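Local coordinates for lactaldehyde dehydrogenase (Escherichia coli, PDB 2IMP), which oxidises L-lactaldehyde irreversibly to L-lactate with NAD+ in the breakdown of fucose and rhamnose, and also acts on glycolaldehyde, at residues 144-150 with 171-177; 9-13 with 49-55; 185-189 with 202-206. All coordinates share one frame; numbering follows the deposited sequence.

Contact 1 of 3, residues 144-150 with 171-177; sequences GVTTGIL and NTIVIKP. With NAI (1,4-dihydronicotinamide adenine dinucleotide), chain D.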
loop_
_atom_site.group_PDB
_atom_site.type_symbol
_atom_site.label_atom_id
_atom_site.label_comp_id
_atom_site.label_asym_id
_atom_site.label_seq_id
_atom_site.Cartn_x
_atom_site.Cartn_y
_atom_site.Cartn_z
ATOM N N GLY A 144 6.252 15.615 16.237
ATOM C CA GLY A 144 7.063 16.468 17.083
ATOM C C GLY A 144 6.935 15.951 18.498
ATOM O O GLY A 144 7.331 14.822 18.784
ATOM N N VAL A 145 6.383 16.771 19.383
ATOM C CA VAL A 145 6.188 16.367 20.770
ATOM C C VAL A 145 4.804 15.758 21.020
ATOM O O VAL A 145 3.792 16.373 20.691
ATOM C CB VAL A 145 6.345 17.559 21.741
ATOM C CG1 VAL A 145 5.954 17.132 23.158
ATOM C CG2 VAL A 145 7.785 18.071 21.717
ATOM N N THR A 146 4.771 14.559 21.588
ATOM C CA THR A 146 3.507 13.907 21.888
ATOM C C THR A 146 3.367 13.549 23.379
ATOM O O THR A 146 4.365 13.466 24.108
ATOM C CB THR A 146 3.302 12.603 21.045
ATOM O OG1 THR A 146 4.167 11.567 21.527
ATOM C CG2 THR A 146 3.619 12.861 19.563
ATOM N N THR A 147 2.130 13.364 23.827
ATOM C CA THR A 147 1.898 13.008 25.212
ATOM C C THR A 147 0.985 11.788 25.357
ATOM O O THR A 147 0.153 11.511 24.484
ATOM C CB THR A 147 1.303 14.196 26.019
ATOM O OG1 THR A 147 0.028 14.569 25.476
ATOM C CG2 THR A 147 2.233 15.404 25.951
ATOM N N GLY A 148 1.171 11.059 26.452
ATOM C CA GLY A 148 0.374 9.879 26.697
ATOM C C GLY A 148 -0.179 9.865 28.106
ATOM O O GLY A 148 0.548 10.028 29.086
ATOM N N ILE A 149 -1.485 9.683 28.194
ATOM C CA ILE A 149 -2.176 9.618 29.466
ATOM C C ILE A 149 -2.747 8.198 29.659
ATOM O O ILE A 149 -3.614 7.765 28.896
ATOM C CB ILE A 149 -3.286 10.684 29.497
ATOM C CG1 ILE A 149 -2.662 12.063 29.238
ATOM C CG2 ILE A 149 -4.000 10.661 30.824
ATOM C CD1 ILE A 149 -3.660 13.196 29.100
ATOM N N LEU A 150 -2.246 7.486 30.663
ATOM C CA LEU A 150 -2.644 6.098 30.867
ATOM C C LEU A 150 -3.663 5.773 31.982
ATOM O O LEU A 150 -3.751 6.469 32.992
ATOM C CB LEU A 150 -1.388 5.254 31.090
ATOM C CG LEU A 150 -0.150 5.701 30.309
ATOM C CD1 LEU A 150 1.017 4.805 30.700
ATOM C CD2 LEU A 150 -0.410 5.649 28.801
ATOM N N ASN A 171 9.230 11.008 17.025
ATOM C CA ASN A 171 8.599 11.911 17.985
ATOM C C ASN A 171 9.208 11.736 19.379
ATOM O O ASN A 171 9.835 10.720 19.650
ATOM C CB ASN A 171 7.100 11.605 18.154
ATOM C CG ASN A 171 6.329 11.639 16.853
ATOM O OD1 ASN A 171 5.915 12.719 16.404
ATOM N ND2 ASN A 171 6.128 10.486 16.236
ATOM N N THR A 172 9.047 12.737 20.233
ATOM C CA THR A 172 9.468 12.594 21.615
ATOM C C THR A 172 8.188 12.489 22.445
ATOM O O THR A 172 7.112 12.832 21.948
ATOM C CB THR A 172 10.352 13.768 22.109
ATOM O OG1 THR A 172 9.691 15.021 21.890
ATOM C CG2 THR A 172 11.681 13.753 21.384
ATOM N N ILE A 173 8.266 12.015 23.677
ATOM C CA ILE A 173 7.036 11.867 24.422
ATOM C C ILE A 173 7.114 12.141 25.931
ATOM O O ILE A 173 8.164 11.998 26.563
ATOM C CB ILE A 173 6.471 10.430 24.204
ATOM C CG1 ILE A 173 4.998 10.350 24.619
ATOM C CG2 ILE A 173 7.289 9.426 25.005
ATOM C CD1 ILE A 173 4.372 8.967 24.368
ATOM N N VAL A 174 5.979 12.570 26.461
ATOM C CA VAL A 174 5.794 12.810 27.875
ATOM C C VAL A 174 4.613 11.971 28.343
ATOM O O VAL A 174 3.483 12.161 27.886
ATOM C CB VAL A 174 5.474 14.285 28.205
ATOM C CG1 VAL A 174 5.230 14.422 29.710
ATOM C CG2 VAL A 174 6.616 15.193 27.773
ATOM N N ILE A 175 4.880 11.029 29.230
ATOM C CA ILE A 175 3.836 10.160 29.721
ATOM C C ILE A 175 3.408 10.382 31.183
ATOM O O ILE A 175 4.232 10.666 32.054
ATOM C CB ILE A 175 4.265 8.681 29.557
ATOM C CG1 ILE A 175 4.179 8.286 28.080
ATOM C CG2 ILE A 175 3.418 7.777 30.443
ATOM C CD1 ILE A 175 4.658 6.899 27.795
ATOM N N LYS A 176 2.104 10.276 31.415
ATOM C CA LYS A 176 1.554 10.355 32.760
ATOM C C LYS A 176 0.745 9.097 33.058
ATOM O O LYS A 176 -0.299 8.864 32.453
ATOM C CB LYS A 176 0.634 11.558 32.964
ATOM C CG LYS A 176 0.215 11.693 34.443
ATOM C CD LYS A 176 -0.961 12.631 34.662
ATOM C CE LYS A 176 -2.291 11.928 34.464
ATOM N NZ LYS A 176 -2.525 10.865 35.497
ATOM N N PRO A 177 1.237 8.254 33.971
ATOM C CA PRO A 177 0.481 7.041 34.275
ATOM C C PRO A 177 -0.722 7.411 35.161
ATOM O O PRO A 177 -0.823 8.543 35.632
ATOM C CB PRO A 177 1.497 6.199 35.028
ATOM C CG PRO A 177 2.229 7.250 35.845
ATOM C CD PRO A 177 2.428 8.382 34.834
HETATM P PA NAI D . -9.860 7.548 33.646
HETATM O O1A NAI D . -10.256 8.333 32.465
HETATM O O2A NAI D . -10.607 7.961 34.918
HETATM O O5B NAI D . -8.284 7.690 33.861
HETATM C C5B NAI D . -7.321 7.394 32.861
HETATM C C4B NAI D . -6.242 8.484 32.765
HETATM O O4B NAI D . -6.803 9.743 32.389
HETATM C C3B NAI D . -5.489 8.750 34.078
HETATM O O3B NAI D . -4.094 8.887 33.823
HETATM C C2B NAI D . -6.158 10.004 34.603
HETATM O O2B NAI D . -5.414 10.752 35.529
HETATM C C1B NAI D . -6.464 10.756 33.333
HETATM N N9A NAI D . -7.577 11.743 33.467
HETATM C C8A NAI D . -8.779 11.667 34.169
HETATM N N7A NAI D . -9.466 12.836 33.987
HETATM C C5A NAI D . -8.733 13.647 33.192
HETATM C C6A NAI D . -8.947 14.946 32.684
HETATM N N6A NAI D . -10.055 15.622 32.981
HETATM N N1A NAI D . -7.972 15.530 31.862
HETATM C C2A NAI D . -6.799 14.832 31.542
HETATM N N3A NAI D . -6.594 13.540 32.051
HETATM C C4A NAI D . -7.547 12.963 32.856
HETATM O O3 NAI D . -10.149 6.019 33.251
HETATM P PN NAI D . -9.702 4.694 34.055
HETATM O O1N NAI D . -8.260 4.722 34.361
HETATM O O2N NAI D . -10.214 3.522 33.269
HETATM O O5D NAI D . -10.611 4.840 35.388
HETATM C C5D NAI D . -10.148 5.235 36.654
HETATM C C4D NAI D . -11.351 5.282 37.569
HETATM O O4D NAI D . -10.984 5.926 38.786
HETATM C C3D NAI D . -12.709 5.924 37.204
HETATM O O3D NAI D . -13.670 4.918 36.946
HETATM C C2D NAI D . -13.083 6.793 38.376
HETATM O O2D NAI D . -14.452 6.719 38.702
HETATM C C1D NAI D . -12.166 6.293 39.464
HETATM N N1N NAI D . -11.952 7.346 40.509
HETATM C C2N NAI D . -10.934 8.280 40.285
HETATM C C3N NAI D . -10.689 9.295 41.249
HETATM C C7N NAI D . -9.591 10.312 41.030
HETATM O O7N NAI D . -9.381 11.287 41.996
HETATM N N7N NAI D . -8.808 10.325 39.950
HETATM C C4N NAI D . -11.498 9.332 42.433
HETATM C C5N NAI D . -12.532 8.372 42.641
HETATM C C6N NAI D . -12.745 7.376 41.661
#
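Val145 to Ile149 lie beside Thr172 to Lys176 as adjacent parallel strands of a beta-alpha-beta crossover, with helix 155-168 as the connection, in the Rossmann-like cofactor domain of an aldehyde dehydrogenase. Backbone bonds made through Thr146 and Gly148 zip the pair together. Where the ladder begins, Asn171 uses both ends of its amide: OD1 accepts Gly144 N in the carbonyl plane at 2.9 Å, while ND2 donates to the carbonyls of Ala166 and Tyr469, which should fix the flip of the group. On the face turned to helix 155-168, Thr146 OG1 stands between backbone N and carbonyl carbon (chi1 73°), and this brings it 3.4 Å from Ile173 CG1. The Thr146 and Asn171 side chains cross at about a right angle, Thr146 CG2 lying nearest Asn171 OD1. Glycine suits position 148, because a beta carbon there would press on Ile175 CG1. Past it, Ile175 CG2 touches Leu150 CD1 at 3.8 Å, and both side chains rest on Ile159 of the helix. On the reverse face Thr147 and Val174 run side by side, pointing the same way, with Thr147 CG2 4.1 Å from Val174 CB; the Thr147 hydroxyl bonds to Leu216 O. The C-terminal ends of the strands form part of the NAD pocket. A lysine is long enough to fold back here: Lys176 bends at chi3 (85°) and chi4 (65°), so that NZ grips the adenosine ribose at O2B (2.9 Å) and O3B (3.0 Å) and also bonds to the carbonyls of Pro177 and Gly207. That same ribose hydroxyl, O3B, donates to Leu150 O at 2.6 Å.

Contact 2 of 3, residues 9-13 with 49-55; sequences MYIDG and AIDAAER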
loop_
_atom_site.group_PDB
_atom_site.type_symbol
_atom_site.label_atom_id
_atom_site.label_comp_id
_atom_site.label_asym_id
_atom_site.label_seq_id
_atom_site.Cartn_x
_atom_site.Cartn_y
_atom_site.Cartn_z
ATOM N N MET A 9 9.838 12.262 39.549
ATOM C CA MET A 9 9.437 12.242 38.157
ATOM C C MET A 9 10.670 12.038 37.260
ATOM O O MET A 9 11.806 12.115 37.737
ATOM C CB MET A 9 8.739 13.556 37.776
ATOM C CG MET A 9 7.377 13.762 38.441
ATOM S SD MET A 9 6.528 15.286 37.915
ATOM C CE MET A 9 5.839 15.848 39.490
ATOM N N TYR A 10 10.452 11.741 35.990
ATOM C CA TYR A 10 11.572 11.587 35.081
ATOM C C TYR A 10 11.499 12.646 33.982
ATOM O O TYR A 10 10.714 12.527 33.043
ATOM C CB TYR A 10 11.595 10.189 34.463
ATOM C CG TYR A 10 12.900 9.878 33.776
ATOM C CD1 TYR A 10 14.063 9.650 34.518
ATOM C CD2 TYR A 10 12.986 9.838 32.383
ATOM C CE1 TYR A 10 15.282 9.378 33.885
ATOM C CE2 TYR A 10 14.198 9.570 31.740
ATOM C CZ TYR A 10 15.339 9.347 32.494
ATOM O OH TYR A 10 16.530 9.097 31.864
ATOM N N ILE A 11 12.303 13.691 34.140
ATOM C CA ILE A 11 12.314 14.807 33.211
ATOM C C ILE A 11 13.698 15.156 32.623
ATOM O O ILE A 11 14.675 15.324 33.351
ATOM C CB ILE A 11 11.730 16.059 33.903
ATOM C CG1 ILE A 11 10.303 15.756 34.371
ATOM C CG2 ILE A 11 11.755 17.255 32.953
ATOM C CD1 ILE A 11 9.725 16.780 35.335
ATOM N N ASP A 12 13.747 15.254 31.300
ATOM C CA ASP A 12 14.961 15.583 30.569
ATOM C C ASP A 12 16.196 14.694 30.872
ATOM O O ASP A 12 17.297 15.198 31.115
ATOM C CB ASP A 12 15.314 17.064 30.785
ATOM C CG ASP A 12 16.317 17.589 29.758
ATOM O OD1 ASP A 12 16.558 16.899 28.743
ATOM O OD2 ASP A 12 16.853 18.699 29.959
ATOM N N GLY A 13 15.991 13.381 30.867
ATOM C CA GLY A 13 17.093 12.462 31.079
ATOM C C GLY A 13 17.563 12.202 32.497
ATOM O O GLY A 13 18.622 11.600 32.692
ATOM N N ALA A 49 8.679 18.953 31.387
ATOM C CA ALA A 49 8.845 17.730 30.613
ATOM C C ALA A 49 8.612 17.986 29.116
ATOM O O ALA A 49 9.377 17.536 28.263
ATOM C CB ALA A 49 7.882 16.651 31.119
ATOM N N ILE A 50 7.546 18.723 28.820
ATOM C CA ILE A 50 7.230 19.064 27.444
ATOM C C ILE A 50 8.336 19.919 26.798
ATOM O O ILE A 50 8.725 19.680 25.652
ATOM C CB ILE A 50 5.873 19.800 27.356
ATOM C CG1 ILE A 50 4.748 18.815 27.692
ATOM C CG2 ILE A 50 5.675 20.384 25.961
ATOM C CD1 ILE A 50 3.369 19.437 27.747
ATOM N N ASP A 51 8.845 20.898 27.545
ATOM C CA ASP A 51 9.925 21.728 27.024
ATOM C C ASP A 51 11.188 20.901 26.746
ATOM O O ASP A 51 11.905 21.144 25.774
ATOM C CB ASP A 51 10.267 22.871 27.993
ATOM C CG ASP A 51 9.170 23.918 28.069
ATOM O OD1 ASP A 51 8.460 24.114 27.060
ATOM O OD2 ASP A 51 9.025 24.558 29.132
ATOM N N ALA A 52 11.450 19.937 27.621
ATOM C CA ALA A 52 12.593 19.057 27.439
ATOM C C ALA A 52 12.403 18.171 26.183
ATOM O O ALA A 52 13.324 17.970 25.392
ATOM C CB ALA A 52 12.780 18.178 28.681
ATOM N N ALA A 53 11.189 17.656 26.025
ATOM C CA ALA A 53 10.869 16.833 24.870
ATOM C C ALA A 53 11.032 17.624 23.559
ATOM O O ALA A 53 11.492 17.091 22.545
ATOM C CB ALA A 53 9.449 16.304 24.988
ATOM N N GLU A 54 10.650 18.895 23.607
ATOM C CA GLU A 54 10.777 19.767 22.452
ATOM C C GLU A 54 12.248 20.000 22.063
ATOM O O GLU A 54 12.606 19.930 20.887
ATOM C CB GLU A 54 10.098 21.111 22.728
ATOM C CG GLU A 54 10.151 22.091 21.565
ATOM C CD GLU A 54 9.506 23.422 21.911
ATOM O OE1 GLU A 54 10.037 24.131 22.790
ATOM O OE2 GLU A 54 8.463 23.757 21.314
ATOM N N ARG A 55 13.090 20.266 23.062
ATOM C CA ARG A 55 14.508 20.478 22.798
ATOM C C ARG A 55 15.199 19.257 22.160
ATOM O O ARG A 55 16.080 19.404 21.320
ATOM C CB ARG A 55 15.265 20.835 24.090
ATOM C CG ARG A 55 14.928 22.194 24.710
ATOM C CD ARG A 55 16.016 22.626 25.702
ATOM N NE ARG A 55 16.129 21.744 26.866
ATOM C CZ ARG A 55 15.320 21.786 27.922
ATOM N NH1 ARG A 55 14.329 22.670 27.972
ATOM N NH2 ARG A 55 15.505 20.951 28.934
HETATM O O HOH W 1 16.024 18.040 26.224
#
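A partly buried contact, apolar at one end and ionic at the other, sets Ile11 and Asp12 of segment 9-13 against one side of helix 43-62. Ala49, Ala52 and Arg55 follow each other at intervals of three and so line up on this side. Ile11 lays CG2 on Ala49 CA at 3.8 Å; an alanine there lets the branched side chain come down onto the helix backbone. Ala52 offers the same low surface to Asp12, whose CB is 3.5 Å from Ala52 CB. The Asp12 carboxylate then passes over the methyl, its CG anti to the backbone N (chi1 -163°), and Asp12 OD2 forms a salt bridge with Arg55 NH2 at 2.8 Å. The oxygen lies in the guanidinium plane, but the nitrogen comes from above the carboxylate, the two planes being 68° apart. Arg199 is a second, stronger partner of Asp12 OD2. The other oxygen, OD1, accepts a hydrogen bond from a water that also donates to Ala52 O, tying the acid to the helix backbone. Backbone pairing of Tyr10 with Leu204 joins strand 5-11 to the border of the Rossmann-like sheet, and Ala49 and Ala53 rest on Val174: an alpha/beta layer, the helix lying over one sheet face.

Contact 3 of 3, residues 185-189 with 202-206; sequences AIAFA and FNLVL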
loop_
_atom_site.group_PDB
_atom_site.type_symbol
_atom_site.label_atom_id
_atom_site.label_comp_id
_atom_site.label_asym_id
_atom_site.label_seq_id
_atom_site.Cartn_x
_atom_site.Cartn_y
_atom_site.Cartn_z
ATOM N N ALA A 185 5.180 2.208 35.978
ATOM C CA ALA A 185 5.688 3.258 35.106
ATOM C C ALA A 185 7.051 3.800 35.576
ATOM O O ALA A 185 7.901 4.170 34.765
ATOM C CB ALA A 185 4.685 4.389 35.014
ATOM N N ILE A 186 7.234 3.862 36.894
ATOM C CA ILE A 186 8.508 4.293 37.441
ATOM C C ILE A 186 9.592 3.274 37.066
ATOM O O ILE A 186 10.707 3.632 36.711
ATOM C CB ILE A 186 8.452 4.427 38.993
ATOM C CG1 ILE A 186 7.713 5.709 39.378
ATOM C CG2 ILE A 186 9.874 4.436 39.580
ATOM C CD1 ILE A 186 8.424 6.972 38.946
ATOM N N ALA A 187 9.231 1.997 37.148
ATOM C CA ALA A 187 10.154 0.943 36.775
ATOM C C ALA A 187 10.518 1.058 35.272
ATOM O O ALA A 187 11.656 0.815 34.870
ATOM C CB ALA A 187 9.543 -0.419 37.076
ATOM N N PHE A 188 9.537 1.443 34.461
ATOM C CA PHE A 188 9.795 1.633 33.038
ATOM C C PHE A 188 10.802 2.775 32.828
ATOM O O PHE A 188 11.720 2.665 32.017
ATOM C CB PHE A 188 8.490 1.942 32.285
ATOM C CG PHE A 188 8.648 1.968 30.783
ATOM C CD1 PHE A 188 9.279 3.034 30.147
ATOM C CD2 PHE A 188 8.166 0.919 30.007
ATOM C CE1 PHE A 188 9.431 3.051 28.757
ATOM C CE2 PHE A 188 8.314 0.927 28.619
ATOM C CZ PHE A 188 8.944 1.995 27.994
ATOM N N ALA A 189 10.616 3.861 33.577
ATOM C CA ALA A 189 11.519 5.005 33.491
ATOM C C ALA A 189 12.967 4.658 33.922
ATOM O O ALA A 189 13.936 5.140 33.329
ATOM C CB ALA A 189 10.983 6.162 34.338
ATOM N N PHE A 202 12.076 10.467 26.236
ATOM C CA PHE A 202 11.061 9.840 27.077
ATOM C C PHE A 202 10.995 10.520 28.451
ATOM O O PHE A 202 11.981 10.545 29.186
ATOM C CB PHE A 202 11.325 8.344 27.294
ATOM C CG PHE A 202 10.279 7.665 28.161
ATOM C CD1 PHE A 202 9.126 7.125 27.596
ATOM C CD2 PHE A 202 10.445 7.576 29.544
ATOM C CE1 PHE A 202 8.142 6.519 28.396
ATOM C CE2 PHE A 202 9.469 6.974 30.357
ATOM C CZ PHE A 202 8.319 6.437 29.781
ATOM N N ASN A 203 9.836 11.078 28.770
ATOM C CA ASN A 203 9.635 11.761 30.035
ATOM C C ASN A 203 8.434 11.203 30.821
ATOM O O ASN A 203 7.406 10.853 30.233
ATOM C CB ASN A 203 9.411 13.258 29.781
ATOM C CG ASN A 203 10.498 13.878 28.928
ATOM O OD1 ASN A 203 11.506 14.371 29.443
ATOM N ND2 ASN A 203 10.303 13.855 27.612
ATOM N N LEU A 204 8.573 11.111 32.135
ATOM C CA LEU A 204 7.481 10.617 32.954
ATOM C C LEU A 204 7.032 11.629 34.010
ATOM O O LEU A 204 7.811 11.998 34.893
ATOM C CB LEU A 204 7.876 9.310 33.657
ATOM C CG LEU A 204 6.751 8.621 34.452
ATOM C CD1 LEU A 204 5.866 7.832 33.505
ATOM C CD2 LEU A 204 7.335 7.676 35.493
ATOM N N VAL A 205 5.800 12.108 33.898
ATOM C CA VAL A 205 5.289 13.036 34.899
ATOM C C VAL A 205 4.196 12.378 35.758
ATOM O O VAL A 205 3.451 11.533 35.269
ATOM C CB VAL A 205 4.773 14.348 34.258
ATOM C CG1 VAL A 205 5.950 15.109 33.653
ATOM C CG2 VAL A 205 3.724 14.049 33.198
ATOM N N LEU A 206 4.128 12.750 37.032
ATOM C CA LEU A 206 3.171 12.131 37.940
ATOM C C LEU A 206 2.130 13.072 38.561
ATOM O O LEU A 206 2.459 14.181 38.984
ATOM C CB LEU A 206 3.942 11.418 39.052
ATOM C CG LEU A 206 4.999 10.422 38.558
ATOM C CD1 LEU A 206 5.944 10.059 39.687
ATOM C CD2 LEU A 206 4.311 9.183 37.998
#
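Leu204 reaches from strand 202-204 into helix 183-195 and forms the tight centre of a wholly apolar, buried contact. With CG anti to the backbone N (chi1 -175°), it sends both methyls to the helix: CD2 lies 3.7 Å from Ile186 CD1. The other methyl, CD1, meets Ala185 CB at 3.9 Å. Alanines at 185 and 189 suit this, leaving room for the leucine between them, and Ile186 crosses it at about a right angle. The second close point is aromatic. Phe188 places CE1 over one face of the Phe202 ring, toward the rim, and its CD1 approaches Phe202 CZ at 3.6 Å; the planes are inclined by 36°, an oblique pairing with centroids 5.1 Å apart. All seven touching residues are buried, so the loose side is one of slacker fit and not of solvent: Ala189 CB is 4.3 Å from Phe202 CE2, and Leu206 touches only the end of Ile186, CD1 to CD1 at 4.0 Å. Replacing Phe202 with an alanine would probably leave Phe188 without the ring it leans on and open a gap beside Ala189. Phe202 also packs on Ile173 and Ile175 of the neighbouring strand 172-176. Helix 183-195 links that strand to 202-204 as the crossover of a beta-alpha-beta unit, while Asn203 and Val205 turn the other way, to helix 43-62.

How the contacts relate
Contacts 1 and 3 belong to the buried core and lie in successive beta-alpha-beta units that share strand 172-176, which pairs with strand 202-204 through Ile175. Contact 2 lies farther out, where Asn203 OD1 accepts Asp12 N; strand 202-204 stands between strand 172-176 and strand 5-11. Chemistry follows position: contact 1 is a backbone ladder ending in polar grips on the cofactor, contact 3 joins helix to sheet by hydrocarbon alone, and contact 2 adds a salt bridge and a water on its more exposed side. Helix 43-62 also reaches contact 1, where Thr172 OG1 bonds to Ala53 O and Val145 packs against Glu54.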